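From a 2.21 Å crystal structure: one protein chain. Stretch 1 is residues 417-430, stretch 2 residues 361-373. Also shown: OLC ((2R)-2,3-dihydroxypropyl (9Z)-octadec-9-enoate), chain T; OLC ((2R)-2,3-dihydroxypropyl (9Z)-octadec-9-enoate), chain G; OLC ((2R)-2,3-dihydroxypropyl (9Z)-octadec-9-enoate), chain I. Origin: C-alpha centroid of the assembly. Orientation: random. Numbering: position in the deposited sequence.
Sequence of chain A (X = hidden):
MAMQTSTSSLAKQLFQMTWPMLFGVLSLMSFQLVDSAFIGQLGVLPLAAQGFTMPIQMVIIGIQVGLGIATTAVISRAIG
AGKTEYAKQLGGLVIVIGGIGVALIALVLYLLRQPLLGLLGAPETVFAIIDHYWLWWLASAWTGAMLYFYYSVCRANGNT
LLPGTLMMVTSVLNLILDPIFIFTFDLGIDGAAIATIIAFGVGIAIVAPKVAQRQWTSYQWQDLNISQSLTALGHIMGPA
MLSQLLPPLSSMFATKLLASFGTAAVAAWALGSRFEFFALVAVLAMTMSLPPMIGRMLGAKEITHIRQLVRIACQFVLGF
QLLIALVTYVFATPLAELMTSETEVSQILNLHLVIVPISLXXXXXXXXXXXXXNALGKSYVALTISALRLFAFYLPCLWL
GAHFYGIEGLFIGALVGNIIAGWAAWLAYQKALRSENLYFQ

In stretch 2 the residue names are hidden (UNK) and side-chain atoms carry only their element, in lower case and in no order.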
ATOM      1  N   GLY A 417      12.057 -15.025 -10.095  1.00 32.10           N
ATOM      2  CA  GLY A 417      12.395 -13.887  -9.263  1.00 27.62           C
ATOM      3  C   GLY A 417      11.579 -13.820  -7.987  1.00 32.75           C
ATOM      4  O   GLY A 417      12.125 -13.588  -6.907  1.00 35.53           O
ATOM      5  N   ASN A 418      10.271 -14.026  -8.107  1.00 25.83           N
ATOM      6  CA  ASN A 418       9.384 -13.969  -6.953  1.00 25.04           C
ATOM      7  C   ASN A 418       9.690 -15.060  -5.934  1.00 30.85           C
ATOM      8  O   ASN A 418       9.700 -14.810  -4.729  1.00 31.20           O
ATOM      9  CB  ASN A 418       7.923 -14.069  -7.394  1.00 25.25           C
ATOM     10  CG  ASN A 418       7.416 -12.787  -8.024  1.00 26.75           C
ATOM     11  OD1 ASN A 418       8.010 -11.723  -7.854  1.00 31.32           O
ATOM     12  ND2 ASN A 418       6.308 -12.881  -8.750  1.00 23.85           N
ATOM     13  N   ILE A 419       9.941 -16.268  -6.426  1.00 28.94           N
ATOM     14  CA  ILE A 419      10.222 -17.408  -5.566  1.00 25.23           C
ATOM     15  C   ILE A 419      11.523 -17.216  -4.795  1.00 30.63           C
ATOM     16  O   ILE A 419      11.578 -17.459  -3.585  1.00 31.27           O
ATOM     17  CB  ILE A 419      10.292 -18.708  -6.380  1.00 26.82           C
ATOM     18  CG1 ILE A 419       8.886 -19.120  -6.817  1.00 30.01           C
ATOM     19  CG2 ILE A 419      10.955 -19.824  -5.572  1.00 25.24           C
ATOM     20  CD1 ILE A 419       8.847 -20.397  -7.623  1.00 40.64           C
ATOM     21  N   ILE A 420      12.560 -16.773  -5.498  1.00 29.94           N
ATOM     22  CA  ILE A 420      13.847 -16.500  -4.874  1.00 35.45           C
ATOM     23  C   ILE A 420      13.714 -15.409  -3.812  1.00 35.27           C
ATOM     24  O   ILE A 420      14.242 -15.536  -2.709  1.00 33.62           O
ATOM     25  CB  ILE A 420      14.903 -16.080  -5.919  1.00 36.37           C
ATOM     26  CG1 ILE A 420      15.190 -17.238  -6.879  1.00 39.82           C
ATOM     27  CG2 ILE A 420      16.182 -15.633  -5.236  1.00 39.77           C
ATOM     28  CD1 ILE A 420      16.305 -16.957  -7.867  1.00 39.45           C
ATOM     29  N   ALA A 421      12.985 -14.349  -4.151  1.00 32.27           N
ATOM     30  CA  ALA A 421      12.797 -13.211  -3.257  1.00 30.74           C
ATOM     31  C   ALA A 421      12.097 -13.601  -1.957  1.00 31.10           C
ATOM     32  O   ALA A 421      12.468 -13.130  -0.880  1.00 27.74           O
ATOM     33  CB  ALA A 421      12.014 -12.123  -3.962  1.00 21.73           C
ATOM     34  N   GLY A 422      11.079 -14.451  -2.063  1.00 28.73           N
ATOM     35  CA  GLY A 422      10.343 -14.904  -0.897  1.00 23.72           C
ATOM     36  C   GLY A 422      11.196 -15.770   0.011  1.00 30.65           C
ATOM     37  O   GLY A 422      11.141 -15.657   1.238  1.00 31.80           O
ATOM     38  N   TRP A 423      11.990 -16.641  -0.603  1.00 25.46           N
ATOM     39  CA  TRP A 423      12.898 -17.506   0.129  1.00 25.98           C
ATOM     40  C   TRP A 423      13.974 -16.674   0.821  1.00 36.49           C
ATOM     41  O   TRP A 423      14.320 -16.923   1.978  1.00 30.82           O
ATOM     42  CB  TRP A 423      13.515 -18.538  -0.820  1.00 31.77           C
ATOM     43  CG  TRP A 423      14.473 -19.492  -0.171  1.00 54.05           C
ATOM     44  CD1 TRP A 423      15.773 -19.715  -0.528  1.00 65.09           C
ATOM     45  CD2 TRP A 423      14.210 -20.354   0.944  1.00 63.61           C
ATOM     46  NE1 TRP A 423      16.333 -20.662   0.294  1.00 69.29           N
ATOM     47  CE2 TRP A 423      15.397 -21.069   1.207  1.00 69.87           C
ATOM     48  CE3 TRP A 423      13.089 -20.590   1.745  1.00 67.51           C
ATOM     49  CZ2 TRP A 423      15.492 -22.003   2.237  1.00 76.22           C
ATOM     50  CZ3 TRP A 423      13.187 -21.517   2.767  1.00 70.65           C
ATOM     51  CH2 TRP A 423      14.378 -22.211   3.004  1.00 75.73           C
ATOM     52  N   ALA A 424      14.484 -15.672   0.111  1.00 34.60           N
ATOM     53  CA  ALA A 424      15.494 -14.772   0.657  1.00 32.20           C
ATOM     54  C   ALA A 424      14.943 -13.953   1.819  1.00 28.51           C
ATOM     55  O   ALA A 424      15.643 -13.699   2.799  1.00 32.96           O
ATOM     56  CB  ALA A 424      16.022 -13.851  -0.429  1.00 32.23           C
ATOM     57  N   ALA A 425      13.688 -13.533   1.697  1.00 27.76           N
ATOM     58  CA  ALA A 425      13.047 -12.713   2.717  1.00 27.95           C
ATOM     59  C   ALA A 425      12.890 -13.491   4.020  1.00 30.18           C
ATOM     60  O   ALA A 425      13.141 -12.965   5.103  1.00 30.77           O
ATOM     61  CB  ALA A 425      11.696 -12.218   2.227  1.00 19.55           C
ATOM     62  N   TRP A 426      12.474 -14.747   3.897  1.00 26.66           N
ATOM     63  CA  TRP A 426      12.319 -15.625   5.045  1.00 30.26           C
ATOM     64  C   TRP A 426      13.656 -15.873   5.748  1.00 36.38           C
ATOM     65  O   TRP A 426      13.713 -15.947   6.974  1.00 28.94           O
ATOM     66  CB  TRP A 426      11.686 -16.954   4.617  1.00 26.54           C
ATOM     67  CG  TRP A 426      11.738 -17.998   5.689  1.00 29.55           C
ATOM     68  CD1 TRP A 426      12.583 -19.067   5.750  1.00 31.02           C
ATOM     69  CD2 TRP A 426      10.915 -18.069   6.857  1.00 31.56           C
ATOM     70  NE1 TRP A 426      12.335 -19.801   6.883  1.00 37.26           N
ATOM     71  CE2 TRP A 426      11.316 -19.209   7.580  1.00 33.61           C
ATOM     72  CE3 TRP A 426       9.878 -17.279   7.362  1.00 35.90           C
ATOM     73  CZ2 TRP A 426      10.715 -19.579   8.783  1.00 33.48           C
ATOM     74  CZ3 TRP A 426       9.283 -17.648   8.557  1.00 35.19           C
ATOM     75  CH2 TRP A 426       9.703 -18.786   9.253  1.00 30.27           C
ATOM     76  N   LEU A 427      14.723 -15.997   4.964  1.00 33.86           N
ATOM     77  CA  LEU A 427      16.061 -16.201   5.512  1.00 36.48           C
ATOM     78  C   LEU A 427      16.566 -14.961   6.243  1.00 34.45           C
ATOM     79  O   LEU A 427      17.209 -15.061   7.290  1.00 34.94           O
ATOM     80  CB  LEU A 427      17.044 -16.582   4.402  1.00 26.26           C
ATOM     81  CG  LEU A 427      16.842 -17.957   3.765  1.00 33.89           C
ATOM     82  CD1 LEU A 427      17.813 -18.167   2.612  1.00 35.87           C
ATOM     83  CD2 LEU A 427      17.001 -19.046   4.810  1.00 34.43           C
ATOM     84  N   ALA A 428      16.277 -13.793   5.674  1.00 27.05           N
ATOM     85  CA  ALA A 428      16.676 -12.520   6.264  1.00 28.99           C
ATOM     86  C   ALA A 428      15.945 -12.277   7.583  1.00 29.71           C
ATOM     87  O   ALA A 428      16.521 -11.755   8.537  1.00 27.87           O
ATOM     88  CB  ALA A 428      16.414 -11.382   5.296  1.00 22.54           C
ATOM     89  N   TYR A 429      14.669 -12.650   7.617  1.00 28.81           N
ATOM     90  CA  TYR A 429      13.869 -12.580   8.834  1.00 26.71           C
ATOM     91  C   TYR A 429      14.441 -13.478   9.924  1.00 32.47           C
ATOM     92  O   TYR A 429      14.499 -13.094  11.092  1.00 31.23           O
ATOM     93  CB  TYR A 429      12.422 -12.974   8.537  1.00 21.90           C
ATOM     94  CG  TYR A 429      11.593 -13.324   9.759  1.00 24.75           C
ATOM     95  CD1 TYR A 429      11.387 -12.399  10.774  1.00 27.62           C
ATOM     96  CD2 TYR A 429      10.997 -14.572   9.882  1.00 22.16           C
ATOM     97  CE1 TYR A 429      10.624 -12.711  11.889  1.00 22.99           C
ATOM     98  CE2 TYR A 429      10.232 -14.898  10.990  1.00 31.33           C
ATOM     99  CZ  TYR A 429      10.049 -13.962  11.991  1.00 26.98           C
ATOM    100  OH  TYR A 429       9.288 -14.277  13.094  1.00 26.51           O
ATOM    101  N   GLN A 430      14.861 -14.678   9.536  1.00 27.98           N
ATOM    102  CA  GLN A 430      15.425 -15.621  10.491  1.00 30.63           C
ATOM    103  C   GLN A 430      16.777 -15.144  11.006  1.00 32.56           C
ATOM    104  O   GLN A 430      17.100 -15.328  12.179  1.00 38.09           O
ATOM    105  CB  GLN A 430      15.551 -17.009   9.867  1.00 31.34           C
ATOM    106  CG  GLN A 430      14.218 -17.694   9.653  1.00 43.34           C
ATOM    107  CD  GLN A 430      14.325 -19.205   9.688  1.00 57.12           C
ATOM    108  OE1 GLN A 430      13.643 -19.866  10.469  1.00 63.15           O
ATOM    109  NE2 GLN A 430      15.180 -19.759   8.835  1.00 55.55           N
ATOM    110  N   UNK A 361       2.535 -16.666  -3.811  1.00 26.61           N
ATOM    111  CA  UNK A 361       2.669 -17.097  -2.433  1.00 21.84           C
ATOM    112  C   UNK A 361       4.011 -16.659  -1.884  1.00 31.42           C
ATOM    113  O   UNK A 361       4.101 -16.117  -0.780  1.00 28.76           O
ATOM    114  N   UNK A 362       5.057 -16.887  -2.673  1.00 26.79           N
ATOM    115  CA  UNK A 362       6.409 -16.494  -2.300  1.00 24.14           C
ATOM    116  C   UNK A 362       6.553 -14.972  -2.252  1.00 28.33           C
ATOM    117  O   UNK A 362       7.259 -14.439  -1.399  1.00 27.49           O
ATOM    118  c   UNK A 362       7.414 -17.095  -3.268  1.00 25.13           C
ATOM    119  N   UNK A 363       5.891 -14.276  -3.172  1.00 28.38           N
ATOM    120  CA  UNK A 363       5.921 -12.818  -3.177  1.00 27.32           C
ATOM    121  C   UNK A 363       5.192 -12.284  -1.952  1.00 26.71           C
ATOM    122  O   UNK A 363       5.632 -11.318  -1.326  1.00 25.69           O
ATOM    123  c   UNK A 363       5.258 -10.735  -4.609  1.00 29.73           C
ATOM    124  c   UNK A 363       5.298 -12.259  -4.459  1.00 23.30           C
ATOM    125  c   UNK A 363       4.644 -10.341  -5.950  1.00 30.68           C
ATOM    126  c   UNK A 363       6.647 -10.132  -4.464  1.00 26.37           C
ATOM    127  N   UNK A 364       4.075 -12.923  -1.618  1.00 20.94           N
ATOM    128  CA  UNK A 364       3.325 -12.585  -0.424  1.00 20.83           C
ATOM    129  C   UNK A 364       4.159 -12.731   0.838  1.00 24.33           C
ATOM    130  O   UNK A 364       4.031 -11.927   1.762  1.00 26.29           O
ATOM    131  N   UNK A 365       5.009 -13.755   0.878  1.00 24.52           N
ATOM    132  CA  UNK A 365       5.918 -13.956   2.004  1.00 29.06           C
ATOM    133  C   UNK A 365       6.879 -12.777   2.120  1.00 34.71           C
ATOM    134  O   UNK A 365       7.131 -12.268   3.216  1.00 32.08           O
ATOM    135  c   UNK A 365       6.727 -15.261   1.866  1.00 32.04           C
ATOM    136  c   UNK A 365       5.813 -16.482   2.007  1.00 33.01           C
ATOM    137  c   UNK A 365       5.133 -16.588   3.366  1.00 33.20           C
ATOM    138  c   UNK A 365       7.847 -15.312   2.904  1.00 28.07           C
ATOM    139  N   UNK A 366       7.400 -12.346   0.976  1.00 33.96           N
ATOM    140  CA  UNK A 366       8.309 -11.209   0.913  1.00 28.27           C
ATOM    141  C   UNK A 366       7.636  -9.940   1.433  1.00 29.61           C
ATOM    142  O   UNK A 366       8.233  -9.179   2.198  1.00 30.28           O
ATOM    143  c   UNK A 366       8.802 -11.003  -0.521  1.00 24.63           C
ATOM    144  s   UNK A 366      10.103  -9.765  -0.684  1.00 38.05           S
ATOM    145  N   UNK A 367       6.392  -9.724   1.015  1.00 24.15           N
ATOM    146  CA  UNK A 367       5.597  -8.604   1.505  1.00 27.35           C
ATOM    147  C   UNK A 367       5.398  -8.701   3.012  1.00 30.19           C
ATOM    148  O   UNK A 367       5.476  -7.705   3.729  1.00 28.40           O
ATOM    149  c   UNK A 367       4.311  -8.304  -0.690  1.00 32.12           C
ATOM    150  s   UNK A 367       2.746  -8.645  -1.533  1.00 35.52           S
ATOM    151  c   UNK A 367       4.238  -8.561   0.807  1.00 25.96           C
ATOM    152  c   UNK A 367       1.647  -7.513  -0.689  1.00 38.18           C
ATOM    153  N   UNK A 368       5.138  -9.916   3.479  1.00 27.95           N
ATOM    154  CA  UNK A 368       4.876 -10.176   4.888  1.00 31.22           C
ATOM    155  C   UNK A 368       6.111  -9.896   5.734  1.00 29.00           C
ATOM    156  O   UNK A 368       6.030  -9.260   6.783  1.00 28.83           O
ATOM    157  c   UNK A 368       1.992 -11.175   5.493  1.00 42.71           C
ATOM    158  c   UNK A 368       2.982 -13.391   6.090  1.00 41.11           C
ATOM    159  c   UNK A 368       3.231 -11.895   5.997  1.00 41.95           C
ATOM    160  c   UNK A 368       4.423 -11.624   5.080  1.00 32.61           C
ATOM    161  N   UNK A 369       7.258 -10.371   5.260  1.00 26.88           N
ATOM    162  CA  UNK A 369       8.509 -10.221   5.988  1.00 28.58           C
ATOM    163  C   UNK A 369       8.927  -8.754   6.107  1.00 30.63           C
ATOM    164  O   UNK A 369       9.497  -8.355   7.124  1.00 24.43           O
ATOM    165  s   UNK A 369       9.294 -13.187   7.073  1.00 33.97           S
ATOM    166  c   UNK A 369       9.391 -12.550   5.385  1.00 24.32           C
ATOM    167  c   UNK A 369       7.528 -13.388   7.297  1.00 26.57           C
ATOM    168  c   UNK A 369       9.613 -11.042   5.320  1.00 24.07           C
ATOM    169  N   UNK A 370       8.639  -7.958   5.078  1.00 24.08           N
ATOM    170  CA  UNK A 370       8.921  -6.525   5.123  1.00 23.78           C
ATOM    171  C   UNK A 370       8.131  -5.859   6.246  1.00 28.92           C
ATOM    172  O   UNK A 370       8.694  -5.129   7.062  1.00 29.45           O
ATOM    173  c   UNK A 370       8.565  -4.305   3.965  1.00 22.66           C
ATOM    174  c   UNK A 370       9.593  -6.210   2.711  1.00 22.68           C
ATOM    175  c   UNK A 370       8.589  -5.821   3.784  1.00 24.35           C
ATOM    176  N   UNK A 371       6.830  -6.127   6.287  1.00 27.45           N
ATOM    177  CA  UNK A 371       5.959  -5.531   7.293  1.00 26.57           C
ATOM    178  C   UNK A 371       6.299  -6.020   8.700  1.00 23.42           C
ATOM    179  O   UNK A 371       6.176  -5.271   9.667  1.00 32.53           O
ATOM    180  o   UNK A 371       4.209  -7.208   7.129  1.00 37.77           O
ATOM    181  c   UNK A 371       4.492  -5.829   6.973  1.00 29.44           C
ATOM    182  N   UNK A 372       6.728  -7.274   8.809  1.00 23.93           N
ATOM    183  CA  UNK A 372       7.107  -7.847  10.097  1.00 23.35           C
ATOM    184  C   UNK A 372       8.412  -7.230  10.602  1.00 27.42           C
ATOM    185  O   UNK A 372       8.531  -6.890  11.781  1.00 26.64           O
ATOM    186  c   UNK A 372       5.878 -10.038   9.904  1.00 21.26           C
ATOM    187  c   UNK A 372       8.008  -9.927  11.220  1.00 25.04           C
ATOM    188  c   UNK A 372       7.250  -9.384  10.014  1.00 22.92           C
ATOM    189  N   UNK A 373       9.378  -7.074   9.702  1.00 25.03           N
ATOM    190  CA  UNK A 373      10.650  -6.437  10.035  1.00 24.09           C
ATOM    191  C   UNK A 373      10.443  -5.016  10.565  1.00 29.62           C
ATOM    192  O   UNK A 373      11.021  -4.640  11.588  1.00 27.52           O
ATOM    193  c   UNK A 373      11.563  -6.422   8.824  1.00 25.21           C
TER
HETATM  194  C18 OLC T 519       8.448 -22.714  -2.913  1.00 74.91           C
HETATM  195  C17 OLC T 519       9.848 -22.139  -2.902  1.00 77.50           C
HETATM  196  C16 OLC T 519      10.525 -22.475  -1.590  1.00 76.42           C
HETATM  197  C12 OLC T 519      14.364 -23.441  -1.159  1.00 69.43           C
HETATM  198  C15 OLC T 519      11.888 -21.817  -1.528  1.00 74.76           C
HETATM  199  C13 OLC T 519      14.198 -22.378  -2.223  1.00 72.29           C
HETATM  200  C14 OLC T 519      12.751 -22.326  -2.664  1.00 75.14           C
HETATM  201  C18 OLC G 506       8.222 -19.745  -0.670  1.00 53.50           C
HETATM  202  C10 OLC G 506       6.581 -21.026   7.982  1.00 30.91           C
HETATM  203  C9  OLC G 506       6.139 -22.049   8.743  1.00 34.69           C
HETATM  204  C17 OLC G 506       9.451 -19.230   0.046  1.00 54.38           C
HETATM  205  C11 OLC G 506       7.589 -21.294   6.885  1.00 44.54           C
HETATM  206  C16 OLC G 506       9.070 -18.734   1.425  1.00 46.67           C
HETATM  207  C12 OLC G 506       7.669 -20.118   5.935  1.00 42.41           C
HETATM  208  C15 OLC G 506       9.068 -19.877   2.418  1.00 43.29           C
HETATM  209  C13 OLC G 506       8.592 -20.471   4.786  1.00 40.09           C
HETATM  210  C14 OLC G 506       8.569 -19.364   3.754  1.00 42.46           C
HETATM  211  C18 OLC I 508      20.216 -14.402   0.794  1.00 60.48           C
HETATM  212  C17 OLC I 508      19.432 -13.329   1.518  1.00 57.17           C
HETATM  213  C11 OLC I 508      21.500 -17.560   5.897  1.00 63.34           C
HETATM  214  C16 OLC I 508      19.320 -13.693   2.982  1.00 56.84           C
HETATM  215  C12 OLC I 508      21.487 -16.644   4.693  1.00 61.89           C
HETATM  216  C15 OLC I 508      20.698 -13.675   3.604  1.00 60.54           C
HETATM  217  C13 OLC I 508      21.850 -15.240   5.128  1.00 64.50           C
HETATM  218  C14 OLC I 508      20.650 -14.330   4.968  1.00 62.06           C

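Position 361 has no side-chain atoms, and nothing of stretch 1 lies near it. It is Gly361.

Position 362 has one side-chain carbon, CB, directed toward stretch 1. CB of 362 lies 3.5 Å from Asn418 O and 3.6 Å from Ile419 CA. A single carbon means Ala362.

Position 363 has four carbons, forked at the second. One fork carbon is 4.0 Å from Asn418 OD1. This is Leu363, with chi1 t and chi2 p.

Position 364 has no side-chain atoms and touches nothing on stretch 1. It is Gly364.

Position 365 has four carbons, forked at the first, with one arm two carbons long. The short arm is 3.7 Å from Gly422 O. The pattern is that of isoleucine: Ile365.

Position 366 has one carbon followed by a sulfur. The sulfur is 4.1 Å from Ala425 CB and 4.1 Å from Ala421 O. This is Cys366.

Position 367 has an unbranched chain of two carbons, sulfur and carbon. Its CA-to-CB bond points away from stretch 1, and the side chain makes no contact. It is Met367.

Position 368 has four carbons, forked at the second, out of reach of stretch 1. It is Leu368; its chi1, -135°, lies between wells.

Position 369 again has two carbons, sulfur and carbon in an unbranched chain. Its sulfur is 3.5 Å from Tyr429 CB and 4.1 Å from Trp426 CE3. It is Met369, and it has the largest covered area of either stretch.

Position 370 has three carbons, two of them carried on the first. Its CA-to-CB bond points away, and the side chain makes no contact with stretch 1. It is Val370.

Position 371 has one carbon and one oxygen. The oxygen is out of reach of stretch 1. This is Ser371, whose OG donates a hydrogen bond to Leu368 O at 2.8 Å, within its own helix.

Position 372 has three carbons, branched at the first. One branch is 3.9 Å from Tyr429 CE1. It is Val372.

Position 373 has one carbon, too far from stretch 1 for contact. It is Ala373.

The helices cross at 36°, and their axes approach to 7.3 Å. Small residues allow this closeness. Gly422 CA lies 3.2 Å from Ala362 O in a CA-H...O contact, and a CB on Gly422 would clash with that oxygen. Farther along, Ala425 CB packs 3.9 Å from Met369 CB. The Met369 sulfur is oblique to the rings of Trp426 and Tyr429. No hydrogen bond crosses between the stretches; packing dominates. Lipid chain G lines the same seam, with its C18 3.8 Å from Ala362 CB and its C16 3.9 Å from Ile365 CG2.

Stretch 2 (361-373) GALGICMLMVSVA
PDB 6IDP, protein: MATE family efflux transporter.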